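AbyA5 (Verrucosispora maris, PDB 4YWF) catalyses acetate elimination in spirotetronate biosynthesis, acting as an esterase-like lyase of the AB hydrolase superfamily. Local coordinates at residues Pro295-Ala300 and Arg341-Ala346; Tyr168-Val173 and Gln347-Ser352. The protein carries 4 engineered substitutions. All coordinates share one frame; numbering follows the deposited sequence.

Interaction 1: Pro295-Ala300 and Arg341-Ala346; sequences PVAYVA and RLWTLA
The indole of W343 meets strand 296-300 with the CE3-CZ3-CH2 side of its six-membered ring: A297 CB and V299 CG2 approach from opposite sides of the ring plane, both obliquely, while the backbone N of Y298 lies at the edge, in the plane, 3.9 Å from W343 CH2. The rim of the ring is thus straddled by two aliphatic groups. A297 CB sits 3.9 Å from W343 CZ3, and V299 CG2 comes to 3.7 Å from W343 CE3. Y298 itself sends its CB away from the helix; its ring has A300 CB at the edge, and its hydroxyl is hydrogen-bonded to A241 O.

Helix 341-346 runs nearly antiparallel to the strand, at 171°, the axes of the two short segments coming within 9.4 Å. That distance is wide enough for a flat aromatic to be laid across the gap, and W343 does so with CG anti to its backbone N (chi1 -174°), reaching forward from the helix. Opposite the reaching tryptophan a small residue fits, and A297 provides only a methyl. V299, branched at CB, suits a strand; its side chain and the indole lie alongside each other, pointing opposite ways. The same V299 CG2 also meets T344 CG2, 3.9 Å away, so threonine offers a methyl to the apolar interface while its OG1 is hydrogen-bonded to T340 O, one turn back along the helix. The polar end is thereby satisfied within the helix, and the contact itself is wholly van der Waals.

Packing of this kind, a helix following the last strand and running back across an inner parallel strand, belongs to the alpha/beta-hydrolase fold, whose characteristic 1-2-4-3-5-6-7-8 strand order is present here, with strand 296-301 as the seventh and helix 337-351 as the helix that follows the eighth.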
# COMPACT_ATOMS: atom_id res chain seq x y z
N PRO A 295 -7.44 -0.73 17.86
CA PRO A 295 -7.41 0.65 17.46
C PRO A 295 -7.25 0.78 15.94
O PRO A 295 -6.63 -0.09 15.27
CB PRO A 295 -6.23 1.25 18.27
CG PRO A 295 -5.60 0.12 18.99
CD PRO A 295 -6.52 -1.03 18.98
N VAL A 296 -7.92 1.80 15.41
CA VAL A 296 -7.90 2.13 14.03
C VAL A 296 -7.69 3.59 13.86
O VAL A 296 -8.43 4.40 14.40
CB VAL A 296 -9.21 1.77 13.31
CG1 VAL A 296 -9.10 2.15 11.86
CG2 VAL A 296 -9.53 0.30 13.47
N ALA A 297 -6.67 3.92 13.09
CA ALA A 297 -6.30 5.31 12.76
C ALA A 297 -6.44 5.49 11.26
O ALA A 297 -6.14 4.57 10.50
CB ALA A 297 -4.84 5.59 13.22
N TYR A 298 -6.95 6.67 10.84
CA TYR A 298 -7.28 6.94 9.47
C TYR A 298 -7.02 8.40 9.07
O TYR A 298 -7.57 9.38 9.64
CB TYR A 298 -8.76 6.56 9.28
CG TYR A 298 -9.34 6.62 7.91
CD1 TYR A 298 -9.50 7.83 7.23
CD2 TYR A 298 -9.78 5.47 7.29
CE1 TYR A 298 -10.06 7.87 5.96
CE2 TYR A 298 -10.31 5.47 6.03
CZ TYR A 298 -10.45 6.67 5.35
OH TYR A 298 -11.02 6.64 4.10
N VAL A 299 -6.21 8.57 8.08
CA VAL A 299 -5.97 9.89 7.50
C VAL A 299 -6.91 10.08 6.32
O VAL A 299 -6.79 9.40 5.29
CB VAL A 299 -4.54 10.10 7.00
CG1 VAL A 299 -4.44 11.53 6.40
CG2 VAL A 299 -3.49 9.92 8.09
N ALA A 300 -7.81 11.05 6.44
CA ALA A 300 -8.75 11.36 5.41
C ALA A 300 -8.29 12.64 4.64
O ALA A 300 -7.68 13.55 5.20
CB ALA A 300 -10.13 11.57 5.99
N ARG A 341 3.09 11.34 7.47
CA ARG A 341 4.12 10.38 7.85
C ARG A 341 4.33 10.43 9.38
O ARG A 341 4.37 9.38 10.09
CB ARG A 341 5.42 10.72 7.12
N LEU A 342 4.36 11.65 9.91
CA LEU A 342 4.52 11.80 11.37
C LEU A 342 3.29 11.35 12.15
O LEU A 342 3.41 10.70 13.20
CB LEU A 342 4.94 13.22 11.76
CG LEU A 342 6.41 13.46 11.36
CD1 LEU A 342 6.74 14.94 11.41
CD2 LEU A 342 7.41 12.64 12.18
N TRP A 343 2.10 11.67 11.68
CA TRP A 343 0.92 11.33 12.48
C TRP A 343 0.76 9.83 12.53
O TRP A 343 0.48 9.27 13.62
CB TRP A 343 -0.31 12.04 11.97
CG TRP A 343 -1.56 11.90 12.78
CD1 TRP A 343 -2.00 12.76 13.74
CD2 TRP A 343 -2.62 10.94 12.61
NE1 TRP A 343 -3.24 12.37 14.20
CE2 TRP A 343 -3.66 11.28 13.51
CE3 TRP A 343 -2.82 9.85 11.75
CZ2 TRP A 343 -4.85 10.52 13.62
CZ3 TRP A 343 -4.00 9.11 11.85
CH2 TRP A 343 -4.99 9.44 12.78
N THR A 344 0.95 9.17 11.39
CA THR A 344 0.75 7.74 11.27
C THR A 344 1.77 7.02 12.11
O THR A 344 1.47 6.06 12.85
CB THR A 344 0.76 7.23 9.80
OG1 THR A 344 1.97 7.59 9.10
CG2 THR A 344 -0.39 7.78 9.06
N LEU A 345 2.98 7.47 12.01
CA LEU A 345 4.01 6.97 12.85
C LEU A 345 3.67 7.04 14.35
O LEU A 345 3.74 6.04 15.08
CB LEU A 345 5.32 7.65 12.48
CG LEU A 345 6.50 7.21 13.28
CD1 LEU A 345 6.70 5.68 13.13
CD2 LEU A 345 7.72 7.99 12.83
N ALA A 346 3.23 8.21 14.78
CA ALA A 346 2.90 8.45 16.16
C ALA A 346 1.80 7.51 16.59
O ALA A 346 1.84 6.95 17.67
CB ALA A 346 2.44 9.88 16.33

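Interaction 2: Tyr168-Val173 and Gln347-Ser352; sequences YGFAAV and QVLEMS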
# COMPACT_ATOMS: atom_id res chain seq x y z
N TYR A 168 12.86 1.54 15.35
CA TYR A 168 11.81 1.70 16.35
C TYR A 168 11.42 0.40 17.07
O TYR A 168 10.46 0.39 17.84
CB TYR A 168 10.62 2.38 15.76
CG TYR A 168 10.76 3.88 15.52
CD1 TYR A 168 10.88 4.76 16.59
CD2 TYR A 168 10.69 4.42 14.25
CE1 TYR A 168 10.98 6.14 16.39
CE2 TYR A 168 10.77 5.78 14.03
CZ TYR A 168 10.93 6.63 15.11
OH TYR A 168 11.02 8.00 14.92
N GLY A 169 12.16 -0.69 16.85
CA GLY A 169 11.87 -1.96 17.55
C GLY A 169 10.96 -3.01 16.87
O GLY A 169 10.62 -4.05 17.42
N PHE A 170 10.60 -2.76 15.63
CA PHE A 170 9.69 -3.67 14.93
C PHE A 170 10.46 -4.68 14.09
O PHE A 170 11.53 -4.37 13.54
CB PHE A 170 8.85 -2.90 13.95
CG PHE A 170 7.88 -1.95 14.59
CD1 PHE A 170 6.76 -2.42 15.21
CD2 PHE A 170 8.10 -0.60 14.55
CE1 PHE A 170 5.84 -1.56 15.81
CE2 PHE A 170 7.19 0.30 15.11
CZ PHE A 170 6.06 -0.19 15.76
N ALA A 171 9.82 -5.83 13.91
CA ALA A 171 10.00 -6.62 12.72
C ALA A 171 9.07 -6.07 11.62
O ALA A 171 7.86 -6.25 11.66
CB ALA A 171 9.69 -8.06 13.05
N ALA A 172 9.66 -5.40 10.63
CA ALA A 172 8.95 -4.62 9.62
C ALA A 172 8.95 -5.42 8.31
O ALA A 172 9.97 -5.94 7.90
CB ALA A 172 9.58 -3.23 9.43
N VAL A 173 7.77 -5.58 7.73
CA VAL A 173 7.60 -6.34 6.50
C VAL A 173 6.76 -5.54 5.52
O VAL A 173 5.57 -5.22 5.80
CB VAL A 173 6.86 -7.62 6.75
CG1 VAL A 173 6.67 -8.35 5.43
CG2 VAL A 173 7.60 -8.49 7.76
N GLN A 347 0.82 7.31 15.72
CA GLN A 347 -0.24 6.39 16.00
C GLN A 347 0.25 4.93 16.19
O GLN A 347 -0.14 4.28 17.14
CB GLN A 347 -1.30 6.44 14.88
CG GLN A 347 -2.18 7.68 14.97
CD GLN A 347 -3.15 7.59 16.13
OE1 GLN A 347 -3.73 6.54 16.42
NE2 GLN A 347 -3.40 8.72 16.75
N VAL A 348 1.10 4.41 15.29
CA VAL A 348 1.55 3.01 15.45
C VAL A 348 2.46 2.84 16.64
O VAL A 348 2.38 1.86 17.33
CB VAL A 348 2.21 2.38 14.25
CG1 VAL A 348 3.48 3.08 13.85
CG2 VAL A 348 2.52 0.91 14.59
N LEU A 349 3.25 3.86 16.97
CA LEU A 349 4.05 3.74 18.17
C LEU A 349 3.24 3.71 19.46
O LEU A 349 3.61 2.99 20.40
CB LEU A 349 5.07 4.86 18.25
CG LEU A 349 6.11 4.93 17.14
CD1 LEU A 349 6.98 6.17 17.31
CD2 LEU A 349 6.97 3.69 17.07
N GLU A 350 2.15 4.47 19.51
CA GLU A 350 1.25 4.44 20.63
C GLU A 350 0.57 3.11 20.74
O GLU A 350 0.61 2.53 21.79
CB GLU A 350 0.20 5.53 20.52
CG GLU A 350 -0.70 5.65 21.73
CD GLU A 350 -1.96 4.83 21.57
OE1 GLU A 350 -2.28 4.46 20.45
OE2 GLU A 350 -2.59 4.49 22.57
N MSE A 351 -0.03 2.62 19.64
CA MSE A 351 -0.72 1.36 19.65
C MSE A 351 0.14 0.21 20.06
O MSE A 351 -0.34 -0.73 20.66
CB MSE A 351 -1.24 0.98 18.25
CG MSE A 351 -2.29 1.91 17.77
SE MSE A 351 -2.70 1.45 15.89
CE MSE A 351 -3.80 3.01 15.56
N SER A 352 1.41 0.22 19.73
CA SER A 352 2.25 -0.91 20.08
C SER A 352 3.02 -0.71 21.36
O SER A 352 3.85 -1.56 21.68
CB SER A 352 3.26 -1.21 18.95
OG SER A 352 4.11 -0.11 18.74
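Y168 and L349 bring the two backbones nearest, with their CA atoms 8.2 Å apart; F170 CA and S352 CA follow at 9.5 Å. Between Y168 and F170 the chain turns at G169, whose phi of 94° would jam a CB against the carbonyl O of Y168, so the absence of a side chain suits the turn that leads into strand 171-173. On the other side the helix ends: S352 is the first residue past it to leave helical angles. Its OG is hydrogen-bonded to V348 O at 3.0 Å, and its backbone N reaches the same oxygen from the opposite face of the carbonyl plane, so two bonds grip it.

F170 and L349 together carry the apolar contact, F170 reaching three residues of 347-352. L349 CD1 lies over one face of the Y168 ring, the leucine standing roughly perpendicular to the tyrosine side chain, while its CD2 touches both rings, 3.9 Å from F170 CE2 and 4.1 Å from Y168 CD1. F170 extends to the helix end, where CZ meets V348 CG2 at 3.9 Å and packs against S352 OG at 3.6 Å. V348 CG2 gets there by standing anti to its own backbone N. An alanine in place of F170 would remove the ring and is likely to open a gap against V348, L349 and S352.

Neighbouring elements close round this layer. Helix 356-365 covers Y168 and L349 through V362, and H358 meets the Y168 ring edge-to-face; on the sheet side L145 of strand 143-148 touches F170 and V348, and Y212 of strand 207-215 touches V348 and S352.

From the N terminus, the chain first passes through 168-173, the turn entering strand 171-174, and only after 121 further residues reaches 295-300. The next 40 residues include helix 310-318 and the edge strand 322-327 before 341-346 closes the loop of interaction 1; the end of the same helix and the residue after it, 347-352, close the much longer loop of interaction 2, within which interaction 1 is nested. Helix 337-351 thus lies across one side of the sheet, joining strand 296-301 to the region of strand 171-174, with three strands between them. The contacts also touch directly: M351 packs on P295 and A297, and L345 on the Y168 hydroxyl.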